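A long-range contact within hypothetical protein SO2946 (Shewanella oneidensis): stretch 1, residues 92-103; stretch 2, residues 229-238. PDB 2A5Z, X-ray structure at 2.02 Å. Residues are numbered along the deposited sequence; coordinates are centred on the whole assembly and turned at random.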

ATOM      1  N   PRO C  92      -5.209  11.143  16.051  1.00 16.64           N
ATOM      2  CA  PRO C  92      -4.788  12.058  17.107  1.00 17.01           C
ATOM      3  C   PRO C  92      -3.362  11.737  17.534  1.00 17.36           C
ATOM      4  O   PRO C  92      -2.936  10.570  17.477  1.00 17.20           O
ATOM      5  N   ILE C  93      -2.633  12.765  17.960  1.00 17.58           N
ATOM      6  CA  ILE C  93      -1.194  12.646  18.201  1.00 17.93           C
ATOM      7  C   ILE C  93      -0.842  13.300  19.543  1.00 18.34           C
ATOM      8  O   ILE C  93      -1.304  14.402  19.846  1.00 18.40           O
ATOM      9  N   VAL C  94      -0.048  12.602  20.354  1.00 18.65           N
ATOM     10  CA  VAL C  94       0.314  13.078  21.691  1.00 19.00           C
ATOM     11  C   VAL C  94       1.835  13.008  21.899  1.00 19.36           C
ATOM     12  O   VAL C  94       2.506  12.085  21.418  1.00 19.20           O
ATOM     13  N   SER C  95       2.374  14.014  22.587  1.00 19.56           N
ATOM     14  CA  SER C  95       3.802  14.106  22.864  1.00 19.27           C
ATOM     15  C   SER C  95       4.308  12.971  23.760  1.00 19.53           C
ATOM     16  O   SER C  95       3.529  12.305  24.441  1.00 19.38           O
ATOM     17  N   SER C  96       5.621  12.765  23.742  1.00 19.90           N
ATOM     18  CA  SER C  96       6.276  11.772  24.583  1.00 20.20           C
ATOM     19  C   SER C  96       7.280  12.460  25.505  1.00 20.66           C
ATOM     20  O   SER C  96       7.286  13.694  25.637  1.00 20.76           O
ATOM     21  N   THR C  97       8.131  11.657  26.135  1.00 21.06           N
ATOM     22  CA  THR C  97       9.169  12.168  27.023  1.00 21.61           C
ATOM     23  C   THR C  97      10.462  12.492  26.272  1.00 21.41           C
ATOM     24  O   THR C  97      11.494  12.743  26.890  1.00 21.93           O
ATOM     25  N   THR C  98      10.400  12.473  24.941  1.00 21.36           N
ATOM     26  CA  THR C  98      11.530  12.856  24.091  1.00 21.07           C
ATOM     27  C   THR C  98      11.217  14.179  23.407  1.00 21.09           C
ATOM     28  O   THR C  98      10.180  14.315  22.756  1.00 21.28           O
ATOM     29  N   ALA C  99      12.118  15.149  23.558  1.00 21.18           N
ATOM     30  CA  ALA C  99      11.977  16.454  22.922  1.00 21.36           C
ATOM     31  C   ALA C  99      12.081  16.321  21.408  1.00 21.42           C
ATOM     32  O   ALA C  99      12.869  15.517  20.893  1.00 21.66           O
ATOM     33  N   ASN C 100      11.274  17.109  20.706  1.00 20.74           N
ATOM     34  CA  ASN C 100      11.232  17.131  19.236  1.00 20.73           C
ATOM     35  C   ASN C 100      10.560  15.925  18.565  1.00 19.80           C
ATOM     36  O   ASN C 100      10.568  15.815  17.334  1.00 19.76           O
ATOM     37  N   ALA C 101       9.957  15.047  19.368  1.00 19.01           N
ATOM     38  CA  ALA C 101       9.146  13.946  18.830  1.00 18.25           C
ATOM     39  C   ALA C 101       8.113  14.526  17.869  1.00 18.01           C
ATOM     40  O   ALA C 101       7.538  15.595  18.131  1.00 16.78           O
ATOM     41  N   SER C 102       7.891  13.838  16.754  1.00 17.75           N
ATOM     42  CA  SER C 102       7.013  14.365  15.716  1.00 17.88           C
ATOM     43  C   SER C 102       6.319  13.272  14.911  1.00 17.65           C
ATOM     44  O   SER C 102       6.767  12.124  14.880  1.00 17.59           O
ATOM     45  N   PHE C 103       5.214  13.648  14.276  1.00 17.12           N
ATOM     46  CA  PHE C 103       4.619  12.823  13.239  1.00 16.98           C
ATOM     47  C   PHE C 103       4.566  13.619  11.947  1.00 16.78           C
ATOM     48  O   PHE C 103       4.176  14.791  11.936  1.00 16.75           O
ATOM     49  N   GLY C 229       4.549  18.374   3.306  1.00 17.61           N
ATOM     50  CA  GLY C 229       3.255  17.860   3.736  1.00 17.55           C
ATOM     51  C   GLY C 229       2.802  18.412   5.078  1.00 17.50           C
ATOM     52  O   GLY C 229       2.733  19.626   5.268  1.00 17.67           O
ATOM     53  N   PHE C 230       2.502  17.509   6.008  1.00 17.29           N
ATOM     54  CA  PHE C 230       2.040  17.862   7.350  1.00 16.86           C
ATOM     55  C   PHE C 230       3.012  17.310   8.380  1.00 17.00           C
ATOM     56  O   PHE C 230       3.384  16.134   8.322  1.00 16.82           O
ATOM     57  N   LYS C 231       3.426  18.159   9.316  1.00 16.50           N
ATOM     58  CA  LYS C 231       4.256  17.711  10.422  1.00 16.41           C
ATOM     59  C   LYS C 231       3.804  18.386  11.709  1.00 16.62           C
ATOM     60  O   LYS C 231       3.673  19.606  11.756  1.00 16.88           O
ATOM     61  N   THR C 232       3.574  17.595  12.748  1.00 16.89           N
ATOM     62  CA  THR C 232       3.255  18.147  14.060  1.00 17.16           C
ATOM     63  C   THR C 232       4.264  17.607  15.063  1.00 17.74           C
ATOM     64  O   THR C 232       4.683  16.453  14.971  1.00 17.85           O
ATOM     65  N   GLN C 233       4.655  18.457  16.006  1.00 18.07           N
ATOM     66  CA  GLN C 233       5.849  18.233  16.813  1.00 18.85           C
ATOM     67  C   GLN C 233       5.718  18.839  18.205  1.00 19.28           C
ATOM     68  O   GLN C 233       5.061  19.874  18.388  1.00 18.85           O
ATOM     69  N   CYS C 234       6.361  18.198  19.176  1.00 19.79           N
ATOM     70  CA  CYS C 234       6.470  18.751  20.522  1.00 20.39           C
ATOM     71  C   CYS C 234       7.912  19.170  20.777  1.00 20.93           C
ATOM     72  O   CYS C 234       8.825  18.364  20.626  1.00 21.42           O
ATOM     73  N   LYS C 235       8.106  20.432  21.149  1.00 21.24           N
ATOM     74  CA  LYS C 235       9.441  20.997  21.343  1.00 21.99           C
ATOM     75  C   LYS C 235      10.065  20.646  22.689  1.00 22.24           C
ATOM     76  O   LYS C 235      11.264  20.850  22.884  1.00 22.35           O
ATOM     77  N   THR C 236       9.254  20.138  23.615  1.00 22.52           N
ATOM     78  CA  THR C 236       9.732  19.802  24.956  1.00 22.80           C
ATOM     79  C   THR C 236       9.687  18.297  25.223  1.00 23.05           C
ATOM     80  O   THR C 236       9.093  17.521  24.454  1.00 23.04           O
ATOM     81  N   ALA C 237      10.318  17.900  26.325  1.00 23.05           N
ATOM     82  CA  ALA C 237      10.406  16.508  26.713  1.00 23.46           C
ATOM     83  C   ALA C 237       9.316  16.129  27.719  1.00 23.71           C
ATOM     84  O   ALA C 237       9.529  15.263  28.570  1.00 24.24           O
ATOM     85  N   THR C 238       8.146  16.766  27.631  1.00 23.46           N
ATOM     86  CA  THR C 238       7.042  16.372  28.512  1.00 23.58           C
ATOM     87  C   THR C 238       5.924  15.654  27.742  1.00 23.15           C
ATOM     88  O   THR C 238       5.452  16.139  26.710  1.00 23.20           O
TER

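Two stretches whose touching residues are at least 127 apart in one chain meet as a short antiparallel strand pairing, with an apolar cluster on one face, polar side chains on the other, and a loop-to-loop contact beyond, burying 736 Å² in all. F103 and T232 form the hydrogen-bonded pair, F103 N to T232 O at 2.9 Å and T232 N to F103 O at 3.0 Å, and their side chains share a face. There F103 (chi1 t) brings CD2 to 4.3 Å from CE2 of F230 (chi1 t); each atom lies near the plane of the other's ring, so the rings meet edge to edge rather than stack. I93 (m, t) points toward the strand and places CD1 3.7 Å from T232 CG2 and 4.3 Å from F230 CE2, again at the ring edge. On the opposite face, S102 (p) and Q233 (t, t) lie side by side, from the non-hydrogen-bonded pair, with S102 CB 3.8 Å from Q233 CG. The extended Q233 chain carries its amide past S102 to the turn, where NE2 donates to N100 O at 2.8 Å, nearly straight at 170°. K231, t at all four chi angles, lays CE 3.4 Å from S102 OG. N100 is the third residue of a type II turn, T98 to A101; its CA-to-CB bond (chi1 m) points away, though CB comes 3.7 Å from Q233 NE2, and water 1 donates to both N100 OD1 (2.6 Å) and K235 O (2.7 Å), bridging the stretches. C234 (t) sets SG 3.5 Å from S95 CB. S95 (p) points toward the other stretch and its OG donates to T238 O at 2.7 Å, tying down the far end of the contact. Elsewhere along the loops, A99 CB and A237 CB touch at 4.2 Å, while the CA-to-CB bonds of S96 and T98 point away.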

ATOM      1  CB  PRO C  92      -5.767  11.765  18.252  1.00 16.52           C
ATOM      2  CG  PRO C  92      -6.779  10.809  17.688  1.00 16.96           C
ATOM      3  CD  PRO C  92      -6.077  10.090  16.591  1.00 16.39           C
ATOM      4  CB  ILE C  93      -0.380  13.262  17.006  1.00 18.17           C
ATOM      5  CG1 ILE C  93      -0.733  12.546  15.692  1.00 18.06           C
ATOM      6  CG2 ILE C  93       1.128  13.191  17.248  1.00 17.37           C
ATOM      7  CD1 ILE C  93      -0.523  13.385  14.429  1.00 17.78           C
ATOM      8  CB  VAL C  94      -0.488  12.318  22.799  1.00 19.12           C
ATOM      9  CG1 VAL C  94       0.031  12.616  24.197  1.00 19.47           C
ATOM     10  CG2 VAL C  94      -1.961  12.672  22.726  1.00 18.34           C
ATOM     11  CB  SER C  95       4.124  15.451  23.515  1.00 19.34           C
ATOM     12  OG  SER C  95       3.607  15.523  24.832  1.00 18.57           O
ATOM     13  CB  SER C  96       6.990  10.748  23.705  1.00 20.16           C
ATOM     14  OG  SER C  96       8.020  11.378  22.967  1.00 19.70           O
ATOM     15  CB  THR C  97       9.460  11.176  28.171  1.00 21.56           C
ATOM     16  OG1 THR C  97       9.837   9.911  27.618  1.00 22.60           O
ATOM     17  CG2 THR C  97       8.220  10.994  29.041  1.00 22.24           C
ATOM     18  CB  THR C  98      11.835  11.782  23.006  1.00 21.17           C
ATOM     19  OG1 THR C  98      12.024  10.501  23.628  1.00 21.39           O
ATOM     20  CG2 THR C  98      13.083  12.143  22.193  1.00 20.19           C
ATOM     21  CB  ALA C  99      13.029  17.427  23.447  1.00 21.74           C
ATOM     22  CB  ASN C 100      12.613  17.422  18.625  1.00 20.99           C
ATOM     23  CG  ASN C 100      13.123  18.810  18.969  1.00 23.03           C
ATOM     24  OD1 ASN C 100      12.346  19.723  19.261  1.00 24.32           O
ATOM     25  ND2 ASN C 100      14.438  18.980  18.918  1.00 24.82           N
ATOM     26  CB  ALA C 101       8.462  13.190  19.948  1.00 18.16           C
ATOM     27  CB  SER C 102       7.799  15.273  14.764  1.00 18.01           C
ATOM     28  OG  SER C 102       8.792  14.549  14.051  1.00 18.54           O
ATOM     29  CB  PHE C 103       3.229  12.312  13.626  1.00 16.84           C
ATOM     30  CG  PHE C 103       2.552  11.534  12.529  1.00 17.18           C
ATOM     31  CD1 PHE C 103       2.912  10.215  12.271  1.00 16.48           C
ATOM     32  CD2 PHE C 103       1.572  12.133  11.735  1.00 17.45           C
ATOM     33  CE1 PHE C 103       2.290   9.494  11.239  1.00 17.24           C
ATOM     34  CE2 PHE C 103       0.946  11.423  10.705  1.00 16.93           C
ATOM     35  CZ  PHE C 103       1.304  10.107  10.459  1.00 16.34           C
ATOM     36  CB  PHE C 230       0.634  17.280   7.585  1.00 16.80           C
ATOM     37  CG  PHE C 230       0.188  17.268   9.035  1.00 16.71           C
ATOM     38  CD1 PHE C 230      -0.428  18.378   9.600  1.00 16.95           C
ATOM     39  CD2 PHE C 230       0.367  16.129   9.825  1.00 17.85           C
ATOM     40  CE1 PHE C 230      -0.853  18.363  10.937  1.00 16.88           C
ATOM     41  CE2 PHE C 230      -0.063  16.106  11.173  1.00 18.36           C
ATOM     42  CZ  PHE C 230      -0.675  17.229  11.718  1.00 16.15           C
ATOM     43  CB  LYS C 231       5.735  18.018  10.157  1.00 16.24           C
ATOM     44  CG  LYS C 231       6.692  17.412  11.184  1.00 16.68           C
ATOM     45  CD  LYS C 231       8.128  17.827  10.921  1.00 15.88           C
ATOM     46  CE  LYS C 231       9.046  17.236  11.966  1.00 16.67           C
ATOM     47  NZ  LYS C 231      10.389  17.871  11.984  1.00 17.19           N
ATOM     48  CB  THR C 232       1.781  17.883  14.469  1.00 17.00           C
ATOM     49  OG1 THR C 232       1.396  18.782  15.515  1.00 15.98           O
ATOM     50  CG2 THR C 232       1.553  16.430  14.907  1.00 16.79           C
ATOM     51  CB  GLN C 233       7.048  18.881  16.122  1.00 19.27           C
ATOM     52  CG  GLN C 233       8.413  18.498  16.691  1.00 19.33           C
ATOM     53  CD  GLN C 233       9.537  18.925  15.782  1.00 20.49           C
ATOM     54  OE1 GLN C 233       9.484  20.001  15.191  1.00 23.16           O
ATOM     55  NE2 GLN C 233      10.550  18.080  15.646  1.00 20.26           N
ATOM     56  CB  CYS C 234       6.010  17.745  21.572  1.00 20.24           C
ATOM     57  SG  CYS C 234       5.972  18.447  23.243  1.00 19.62           S
ATOM     58  CB  LYS C 235       9.408  22.515  21.191  1.00 22.13           C
ATOM     59  CG  LYS C 235       9.224  22.997  19.758  1.00 23.94           C
ATOM     60  CD  LYS C 235       9.401  24.509  19.659  1.00 26.79           C
ATOM     61  CE  LYS C 235       8.179  25.238  20.190  1.00 28.65           C
ATOM     62  NZ  LYS C 235       8.396  26.712  20.199  1.00 30.56           N
ATOM     63  CB  THR C 236       8.940  20.539  26.065  1.00 22.85           C
ATOM     64  OG1 THR C 236       7.609  20.008  26.145  1.00 23.06           O
ATOM     65  CG2 THR C 236       8.895  22.048  25.806  1.00 22.69           C
ATOM     66  CB  ALA C 237      11.798  16.209  27.276  1.00 23.51           C
ATOM     67  CB  THR C 238       6.513  17.529  29.439  1.00 23.71           C
ATOM     68  OG1 THR C 238       5.245  18.010  28.982  1.00 24.73           O
ATOM     69  CG2 THR C 238       7.515  18.676  29.552  1.00 23.78           C
TER
HETATM   70  O   HOH W   1      12.826  21.718  20.911  1.00 36.10           O